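(R)-S-adenosyl-L-methionine hydrolase (Thermus thermophilus, PDB 2CW5) catalyses the hydrolysis of S-adenosyl-L-methionine to adenosine and L-methionine, works as a homotrimer and has no chlorinase or fluorinase activity. Local coordinates at residues F109-P114 with R135-P140; M1-F6 with E61-L66; A48-F53 with G226-L231. One frame throughout, in Å; residues are numbered along the deposited sequence.

Contact 1 (F109-P114 with R135-P140); sequences FLLEPP and RDVFAP
Leu111, just past the end of strand 107-110, reaches toward Val137 and Phe138 of helix 133-147. Its CB lies 3.8 Å from Val137 CG1. With CG anti to the carbonyl carbon (chi1 -59°), the chain runs on to CD1, which lies 3.6 Å from Phe138 CD1 and is also near CE1 of that ring. The two side chains cross at about a right angle, and the methyl meets the ring obliquely. Phe138 leaves its backbone pointing away from 109-114, yet the ring swings back far enough for this touch.

Pro113 makes the second part of the contact. Its CG sits 3.7 Å from Pro140 CG, and the two rings cross obliquely. The same CG is 3.4 Å from the carbonyl O of Val137. Pro140 has no N-H to give, and the helix is kinked where its nitrogen lacks a bond to the turn before.

Ala79 of strand 79-83 touches both Val137 and Phe138, so the helix also packs on the adjacent strand. Within the helix, Arg135 and Asp136 form a salt bridge: NE bonds to OD1 at 3.0 Å and NH2 to OD2. Phe138 lies near His133, which is probably important for activity. No hydrogen bond or salt bridge joins 109-114 to 135-140. The loop after strand 107-110 is therefore held on helix 133-147 of the N-terminal domain by apolar packing.

Contact 2 (M1-F6 with E61-L66); sequences MRPVYF and EGAVVL
Phe6 and Leu66 lie side by side and point the same way from 4-8 and 64-68, neighbouring parallel strands of the alpha/beta N-terminal domain. Phe6 CG is anti to the backbone N (chi1 -173°), and so is Leu66 CG, which keeps the two side chains together. Leu66 CD2 sits over one face of the Phe6 ring, a CH-pi contact 4.3 Å from the ring centroid. Leu66 CG is 3.8 Å from Phe6 CD1. The carbonyl O of Leu66 meets the same ring at its edge, in the ring plane. An alanine in place of Phe6 would probably leave Leu66 CD2 without the ring face it packs on and open a gap against helix 16-24.

Val4 and Val64 form a second pair on this face, also side by side, with Val4 CG2 4.2 Å from Val64 CB. Tyr5 points to the other face. There Ala63 CB lies at the edge of its ring, near the ring plane and 3.8 Å from CD2.

Three backbone hydrogen bonds set the parallel register. Val64 N donates to Pro3 O and Tyr5 N to Val64 O. Leu66 N donates to Tyr5 O at 2.7 Å.

Strand 4-8 lies between 34-37 and 64-68 in a mixed sheet. Helices 16-24 and 133-147 cover the face of Val4, Phe6, Val64 and Leu66. His38 packs edge-to-face with Phe6. On the opposite face, Leu52 of helix 45-55 packs on Val65. Tyr5 meets Leu59 and Pro60 there, and Ala18 of the third subunit also packs on it.

Contact 3 (A48-F53 with G226-L231); sequences AAYALF and GSAGLL
Tyr50 and Phe53 both hold CG anti to the backbone N, at chi1 -179° and 177°, and both rings reach the 226-231 loop. The side chains of Tyr50 and Leu230 run alongside each other in opposing senses, with Leu230 CD1 3.7 Å from Tyr50 CE1. Ala228 CB meets both rings. It is 3.1 Å from Tyr50 OH, a tight approach, and 4.0 Å from Phe53 CE2. The carbonyl O of Ala228 lies 3.6 Å from the same CE2.

One water ties the hydroxyl to the loop. It is 3.0 Å from Tyr50 OH and accepts from Ala228 N at 2.7 Å. It also accepts from Leu230 N, at a longer 3.3 Å. The loop keeps its shape through a type I beta turn from Gly226 to Gly229, closed by Gly229 N to Gly226 O.

Ser227 in this turn probably binds S-adenosyl-L-methionine, as in related enzymes. Arg135 of a neighbouring subunit packs on Ser227. Helix 45-55 belongs to the N-terminal domain, and the loop joins strands 221-225 and 231-235 of the C-terminal one. Ile188 of strand 187-189 packs on Leu230 and also on Tyr50 across the domain boundary.

In the fold
Contacts 1 and 2 share one mixed sheet and touch where Phe138 CB lies 3.7 Å from Leu66 CD1. Their centres are 15 Å apart. Contact 2 also meets the helix of contact 3, with Val65 CG1 3.8 Å from Leu52 CD2. Contacts 1 and 3 do not touch within the chain; their nearest atoms are about 12 Å apart. The trimer relates them instead: Arg135 of the contact 1 helix bonds through NH1 to the backbone O of Ser227 of a neighbouring subunit. His133, probably important for activity, has its side chain about 4 Å from that of Phe138. The side chain of Glu232, which probably binds S-adenosyl-L-methionine, is about 4 Å from that of Tyr50.

Contact 1 (F109-P114 with R135-P140)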
loop_
_atom_site.group_PDB
_atom_site.type_symbol
_atom_site.label_atom_id
_atom_site.label_comp_id
_atom_site.label_asym_id
_atom_site.label_seq_id
_atom_site.Cartn_x
_atom_site.Cartn_y
_atom_site.Cartn_z
ATOM N N PHE C 109 -20.941 21.714 5.977
ATOM C CA PHE C 109 -21.981 21.446 4.988
ATOM C C PHE C 109 -22.292 19.960 4.850
ATOM O O PHE C 109 -21.404 19.117 4.972
ATOM C CB PHE C 109 -21.537 21.970 3.619
ATOM C CG PHE C 109 -21.312 23.453 3.573
ATOM C CD1 PHE C 109 -22.330 24.313 3.176
ATOM C CD2 PHE C 109 -20.082 23.993 3.932
ATOM C CE1 PHE C 109 -22.125 25.689 3.137
ATOM C CE2 PHE C 109 -19.868 25.364 3.898
ATOM C CZ PHE C 109 -20.891 26.215 3.499
ATOM N N LEU C 110 -23.560 19.647 4.591
ATOM C CA LEU C 110 -23.979 18.265 4.385
ATOM C C LEU C 110 -23.578 17.930 2.954
ATOM O O LEU C 110 -23.751 18.753 2.059
ATOM C CB LEU C 110 -25.498 18.133 4.538
ATOM C CG LEU C 110 -26.016 17.380 5.762
ATOM C CD1 LEU C 110 -25.592 15.917 5.684
ATOM C CD2 LEU C 110 -25.484 18.033 7.027
ATOM N N LEU C 111 -23.042 16.735 2.731
ATOM C CA LEU C 111 -22.624 16.362 1.385
ATOM C C LEU C 111 -23.711 15.640 0.594
ATOM O O LEU C 111 -24.149 14.554 0.972
ATOM C CB LEU C 111 -21.365 15.489 1.437
ATOM C CG LEU C 111 -20.124 16.091 2.106
ATOM C CD1 LEU C 111 -18.941 15.155 1.903
ATOM C CD2 LEU C 111 -19.823 17.456 1.513
ATOM N N GLU C 112 -24.144 16.262 -0.501
ATOM C CA GLU C 112 -25.163 15.684 -1.372
ATOM C C GLU C 112 -24.776 15.918 -2.838
ATOM O O GLU C 112 -25.606 16.307 -3.656
ATOM C CB GLU C 112 -26.530 16.320 -1.089
ATOM C CG GLU C 112 -26.884 16.385 0.390
ATOM C CD GLU C 112 -28.337 16.752 0.639
ATOM O OE1 GLU C 112 -28.813 17.756 0.069
ATOM O OE2 GLU C 112 -29.000 16.033 1.416
ATOM N N PRO C 113 -23.502 15.670 -3.187
ATOM C CA PRO C 113 -23.042 15.871 -4.564
ATOM C C PRO C 113 -23.594 14.818 -5.522
ATOM O O PRO C 113 -24.104 13.780 -5.097
ATOM C CB PRO C 113 -21.529 15.775 -4.427
ATOM C CG PRO C 113 -21.387 14.686 -3.403
ATOM C CD PRO C 113 -22.428 15.079 -2.363
ATOM N N PRO C 114 -23.510 15.082 -6.834
ATOM C CA PRO C 114 -24.015 14.104 -7.800
ATOM C C PRO C 114 -23.097 12.883 -7.802
ATOM O O PRO C 114 -21.869 13.019 -7.812
ATOM C CB PRO C 114 -23.982 14.875 -9.116
ATOM C CG PRO C 114 -22.820 15.800 -8.933
ATOM C CD PRO C 114 -23.004 16.288 -7.516
ATOM N N ARG C 135 -16.355 6.649 -2.588
ATOM C CA ARG C 135 -16.453 6.777 -4.035
ATOM C C ARG C 135 -17.608 7.658 -4.504
ATOM O O ARG C 135 -17.425 8.562 -5.321
ATOM C CB ARG C 135 -16.633 5.387 -4.657
ATOM C CG ARG C 135 -16.745 5.378 -6.177
ATOM C CD ARG C 135 -17.109 3.984 -6.678
ATOM N NE ARG C 135 -18.518 3.666 -6.439
ATOM C CZ ARG C 135 -19.019 2.433 -6.423
ATOM N NH1 ARG C 135 -18.230 1.385 -6.623
ATOM N NH2 ARG C 135 -20.314 2.249 -6.216
ATOM N N ASP C 136 -18.801 7.385 -3.984
ATOM C CA ASP C 136 -19.992 8.100 -4.415
ATOM C C ASP C 136 -20.363 9.417 -3.740
ATOM O O ASP C 136 -21.138 10.182 -4.307
ATOM C CB ASP C 136 -21.189 7.144 -4.375
ATOM C CG ASP C 136 -20.947 5.881 -5.184
ATOM O OD1 ASP C 136 -20.406 5.987 -6.304
ATOM O OD2 ASP C 136 -21.297 4.783 -4.708
ATOM N N VAL C 137 -19.816 9.688 -2.557
ATOM C CA VAL C 137 -20.123 10.927 -1.843
ATOM C C VAL C 137 -18.904 11.798 -1.520
ATOM O O VAL C 137 -18.841 12.967 -1.911
ATOM C CB VAL C 137 -20.878 10.629 -0.512
ATOM C CG1 VAL C 137 -21.133 11.934 0.256
ATOM C CG2 VAL C 137 -22.206 9.934 -0.810
ATOM N N PHE C 138 -17.928 11.235 -0.814
ATOM C CA PHE C 138 -16.749 12.008 -0.430
ATOM C C PHE C 138 -15.823 12.433 -1.576
ATOM O O PHE C 138 -15.393 13.589 -1.626
ATOM C CB PHE C 138 -15.961 11.247 0.640
ATOM C CG PHE C 138 -16.734 11.030 1.913
ATOM C CD1 PHE C 138 -17.217 12.116 2.644
ATOM C CD2 PHE C 138 -16.999 9.744 2.374
ATOM C CE1 PHE C 138 -17.955 11.920 3.819
ATOM C CE2 PHE C 138 -17.733 9.536 3.547
ATOM C CZ PHE C 138 -18.212 10.631 4.270
ATOM N N ALA C 139 -15.525 11.521 -2.499
ATOM C CA ALA C 139 -14.641 11.848 -3.620
ATOM C C ALA C 139 -15.163 13.006 -4.468
ATOM O O ALA C 139 -14.419 13.942 -4.777
ATOM C CB ALA C 139 -14.409 10.614 -4.500
ATOM N N PRO C 140 -16.445 12.958 -4.872
ATOM C CA PRO C 140 -16.963 14.062 -5.685
ATOM C C PRO C 140 -16.950 15.391 -4.928
ATOM O O PRO C 140 -16.760 16.453 -5.521
ATOM C CB PRO C 140 -18.375 13.594 -6.052
ATOM C CG PRO C 140 -18.745 12.664 -4.927
ATOM C CD PRO C 140 -17.463 11.905 -4.697
#

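Contact 2 (M1-F6 with E61-L66)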
loop_
_atom_site.group_PDB
_atom_site.type_symbol
_atom_site.label_atom_id
_atom_site.label_comp_id
_atom_site.label_asym_id
_atom_site.label_seq_id
_atom_site.Cartn_x
_atom_site.Cartn_y
_atom_site.Cartn_z
HETATM N N MSE C 1 -5.456 25.017 -8.546
HETATM C CA MSE C 1 -6.282 24.199 -7.616
HETATM C C MSE C 1 -5.616 23.975 -6.266
HETATM O O MSE C 1 -4.463 24.351 -6.046
HETATM C CB MSE C 1 -6.569 22.827 -8.218
HETATM C CG MSE C 1 -7.492 22.819 -9.403
HETATM SE SE MSE C 1 -7.909 20.988 -9.798
HETATM C CE MSE C 1 -6.457 20.607 -11.017
ATOM N N ARG C 2 -6.362 23.342 -5.369
ATOM C CA ARG C 2 -5.875 23.027 -4.037
ATOM C C ARG C 2 -5.545 21.544 -3.994
ATOM O O ARG C 2 -6.281 20.721 -4.542
ATOM C CB ARG C 2 -6.946 23.364 -2.997
ATOM C CG ARG C 2 -7.134 24.859 -2.794
ATOM C CD ARG C 2 -8.600 25.243 -2.729
ATOM N NE ARG C 2 -8.758 26.695 -2.675
ATOM C CZ ARG C 2 -9.922 27.327 -2.778
ATOM N NH1 ARG C 2 -11.043 26.638 -2.940
ATOM N NH2 ARG C 2 -9.965 28.652 -2.721
ATOM N N PRO C 3 -4.422 21.183 -3.360
ATOM C CA PRO C 3 -4.061 19.769 -3.288
ATOM C C PRO C 3 -5.022 18.991 -2.400
ATOM O O PRO C 3 -5.668 19.561 -1.510
ATOM C CB PRO C 3 -2.647 19.806 -2.726
ATOM C CG PRO C 3 -2.687 21.009 -1.827
ATOM C CD PRO C 3 -3.417 22.019 -2.678
ATOM N N VAL C 4 -5.123 17.692 -2.656
ATOM C CA VAL C 4 -5.987 16.826 -1.873
ATOM C C VAL C 4 -5.156 15.796 -1.108
ATOM O O VAL C 4 -4.404 15.021 -1.703
ATOM C CB VAL C 4 -7.003 16.070 -2.767
ATOM C CG1 VAL C 4 -7.811 15.104 -1.922
ATOM C CG2 VAL C 4 -7.937 17.054 -3.457
ATOM N N TYR C 5 -5.287 15.809 0.212
ATOM C CA TYR C 5 -4.579 14.860 1.067
ATOM C C TYR C 5 -5.614 13.817 1.459
ATOM O O TYR C 5 -6.705 14.150 1.934
ATOM C CB TYR C 5 -3.990 15.585 2.274
ATOM C CG TYR C 5 -2.762 16.389 1.884
ATOM C CD1 TYR C 5 -1.490 15.809 1.905
ATOM C CD2 TYR C 5 -2.881 17.697 1.410
ATOM C CE1 TYR C 5 -0.365 16.513 1.460
ATOM C CE2 TYR C 5 -1.759 18.411 0.959
ATOM C CZ TYR C 5 -0.509 17.810 0.986
ATOM O OH TYR C 5 0.596 18.498 0.534
ATOM N N PHE C 6 -5.248 12.555 1.267
ATOM C CA PHE C 6 -6.150 11.428 1.479
ATOM C C PHE C 6 -5.757 10.422 2.569
ATOM O O PHE C 6 -4.648 9.874 2.572
ATOM C CB PHE C 6 -6.298 10.744 0.103
ATOM C CG PHE C 6 -7.323 9.649 0.036
ATOM C CD1 PHE C 6 -8.345 9.547 0.975
ATOM C CD2 PHE C 6 -7.266 8.716 -1.004
ATOM C CE1 PHE C 6 -9.296 8.529 0.883
ATOM C CE2 PHE C 6 -8.210 7.693 -1.108
ATOM C CZ PHE C 6 -9.227 7.599 -0.161
ATOM N N GLU C 61 -1.791 25.522 3.306
ATOM C CA GLU C 61 -3.013 26.181 3.744
ATOM C C GLU C 61 -4.095 25.961 2.689
ATOM O O GLU C 61 -3.811 25.981 1.493
ATOM C CB GLU C 61 -2.759 27.681 3.891
ATOM C CG GLU C 61 -3.517 28.352 5.015
ATOM C CD GLU C 61 -2.897 28.075 6.368
ATOM O OE1 GLU C 61 -3.356 28.667 7.369
ATOM O OE2 GLU C 61 -1.947 27.265 6.432
ATOM N N GLY C 62 -5.334 25.758 3.124
ATOM C CA GLY C 62 -6.409 25.559 2.170
ATOM C C GLY C 62 -6.439 24.196 1.496
ATOM O O GLY C 62 -7.261 23.956 0.611
ATOM N N ALA C 63 -5.548 23.297 1.892
ATOM C CA ALA C 63 -5.547 21.964 1.299
ATOM C C ALA C 63 -6.852 21.264 1.687
ATOM O O ALA C 63 -7.455 21.580 2.717
ATOM C CB ALA C 63 -4.358 21.165 1.811
ATOM N N VAL C 64 -7.286 20.323 0.857
ATOM C CA VAL C 64 -8.502 19.563 1.119
ATOM C C VAL C 64 -8.100 18.244 1.769
ATOM O O VAL C 64 -7.425 17.423 1.146
ATOM C CB VAL C 64 -9.266 19.252 -0.191
ATOM C CG1 VAL C 64 -10.440 18.313 0.092
ATOM C CG2 VAL C 64 -9.751 20.541 -0.828
ATOM N N VAL C 65 -8.508 18.047 3.017
ATOM C CA VAL C 65 -8.186 16.825 3.741
ATOM C C VAL C 65 -9.363 15.864 3.659
ATOM O O VAL C 65 -10.385 16.057 4.324
ATOM C CB VAL C 65 -7.889 17.110 5.233
ATOM C CG1 VAL C 65 -7.477 15.816 5.941
ATOM C CG2 VAL C 65 -6.797 18.160 5.356
ATOM N N LEU C 66 -9.214 14.851 2.810
ATOM C CA LEU C 66 -10.225 13.827 2.609
ATOM C C LEU C 66 -9.865 12.654 3.512
ATOM O O LEU C 66 -8.808 12.041 3.358
ATOM C CB LEU C 66 -10.229 13.388 1.140
ATOM C CG LEU C 66 -11.095 12.188 0.741
ATOM C CD1 LEU C 66 -12.547 12.470 1.082
ATOM C CD2 LEU C 66 -10.941 11.923 -0.750
#

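Contact 3 (A48-F53 with G226-L231)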
loop_
_atom_site.group_PDB
_atom_site.type_symbol
_atom_site.label_atom_id
_atom_site.label_comp_id
_atom_site.label_asym_id
_atom_site.label_seq_id
_atom_site.Cartn_x
_atom_site.Cartn_y
_atom_site.Cartn_z
ATOM N N ALA C 48 -6.842 7.147 13.610
ATOM C CA ALA C 48 -6.995 8.030 12.459
ATOM C C ALA C 48 -6.989 9.497 12.867
ATOM O O ALA C 48 -6.403 10.336 12.175
ATOM C CB ALA C 48 -8.285 7.693 11.705
ATOM N N ALA C 49 -7.640 9.812 13.988
ATOM C CA ALA C 49 -7.677 11.196 14.469
ATOM C C ALA C 49 -6.259 11.671 14.749
ATOM O O ALA C 49 -5.898 12.807 14.432
ATOM C CB ALA C 49 -8.509 11.300 15.751
ATOM N N TYR C 50 -5.457 10.802 15.352
ATOM C CA TYR C 50 -4.080 11.170 15.676
ATOM C C TYR C 50 -3.243 11.372 14.416
ATOM O O TYR C 50 -2.463 12.324 14.333
ATOM C CB TYR C 50 -3.422 10.114 16.577
ATOM C CG TYR C 50 -1.997 10.481 16.954
ATOM C CD1 TYR C 50 -1.728 11.650 17.671
ATOM C CD2 TYR C 50 -0.919 9.692 16.551
ATOM C CE1 TYR C 50 -0.424 12.026 17.971
ATOM C CE2 TYR C 50 0.400 10.063 16.850
ATOM C CZ TYR C 50 0.635 11.233 17.558
ATOM O OH TYR C 50 1.923 11.622 17.852
ATOM N N ALA C 51 -3.402 10.485 13.433
ATOM C CA ALA C 51 -2.649 10.597 12.186
ATOM C C ALA C 51 -2.877 11.960 11.523
ATOM O O ALA C 51 -1.944 12.564 10.998
ATOM C CB ALA C 51 -3.039 9.473 11.226
ATOM N N LEU C 52 -4.120 12.434 11.536
ATOM C CA LEU C 52 -4.441 13.732 10.953
ATOM C C LEU C 52 -3.760 14.839 11.757
ATOM O O LEU C 52 -3.179 15.760 11.196
ATOM C CB LEU C 52 -5.957 13.947 10.937
ATOM C CG LEU C 52 -6.734 13.017 9.994
ATOM C CD1 LEU C 52 -8.238 13.202 10.205
ATOM C CD2 LEU C 52 -6.359 13.321 8.547
ATOM N N PHE C 53 -3.841 14.730 13.080
ATOM C CA PHE C 53 -3.233 15.688 14.001
ATOM C C PHE C 53 -1.733 15.809 13.718
ATOM O O PHE C 53 -1.168 16.903 13.689
ATOM C CB PHE C 53 -3.452 15.185 15.429
ATOM C CG PHE C 53 -2.827 16.038 16.489
ATOM C CD1 PHE C 53 -3.435 17.223 16.900
ATOM C CD2 PHE C 53 -1.650 15.632 17.115
ATOM C CE1 PHE C 53 -2.880 17.988 17.925
ATOM C CE2 PHE C 53 -1.085 16.393 18.145
ATOM C CZ PHE C 53 -1.704 17.573 18.549
ATOM N N GLY C 226 6.836 12.813 22.258
ATOM C CA GLY C 226 6.858 12.409 20.866
ATOM C C GLY C 226 6.924 13.523 19.839
ATOM O O GLY C 226 6.832 14.705 20.163
ATOM N N SER C 227 7.064 13.119 18.582
ATOM C CA SER C 227 7.167 14.041 17.463
ATOM C C SER C 227 5.974 14.981 17.287
ATOM O O SER C 227 6.096 16.015 16.633
ATOM C CB SER C 227 7.394 13.246 16.174
ATOM O OG SER C 227 6.404 12.244 16.012
ATOM N N ALA C 228 4.827 14.636 17.865
ATOM C CA ALA C 228 3.644 15.487 17.738
ATOM C C ALA C 228 3.394 16.295 19.006
ATOM O O ALA C 228 2.370 16.967 19.131
ATOM C CB ALA C 228 2.417 14.637 17.405
ATOM N N GLY C 229 4.332 16.225 19.945
ATOM C CA GLY C 229 4.196 16.964 21.188
ATOM C C GLY C 229 3.437 16.245 22.290
ATOM O O GLY C 229 3.116 16.847 23.315
ATOM N N LEU C 230 3.138 14.966 22.088
ATOM C CA LEU C 230 2.420 14.189 23.097
ATOM C C LEU C 230 3.348 13.158 23.727
ATOM O O LEU C 230 4.235 12.615 23.058
ATOM C CB LEU C 230 1.218 13.481 22.468
ATOM C CG LEU C 230 0.140 14.386 21.867
ATOM C CD1 LEU C 230 -0.969 13.533 21.254
ATOM C CD2 LEU C 230 -0.419 15.299 22.949
ATOM N N LEU C 231 3.153 12.887 25.013
ATOM C CA LEU C 231 3.991 11.912 25.702
ATOM C C LEU C 231 3.721 10.531 25.117
ATOM O O LEU C 231 2.575 10.168 24.853
ATOM C CB LEU C 231 3.706 11.914 27.213
ATOM C CG LEU C 231 4.556 10.967 28.079
ATOM C CD1 LEU C 231 4.590 11.460 29.517
ATOM C CD2 LEU C 231 4.000 9.556 28.014
HETATM O O HOH W 1 3.882 12.847 19.725
#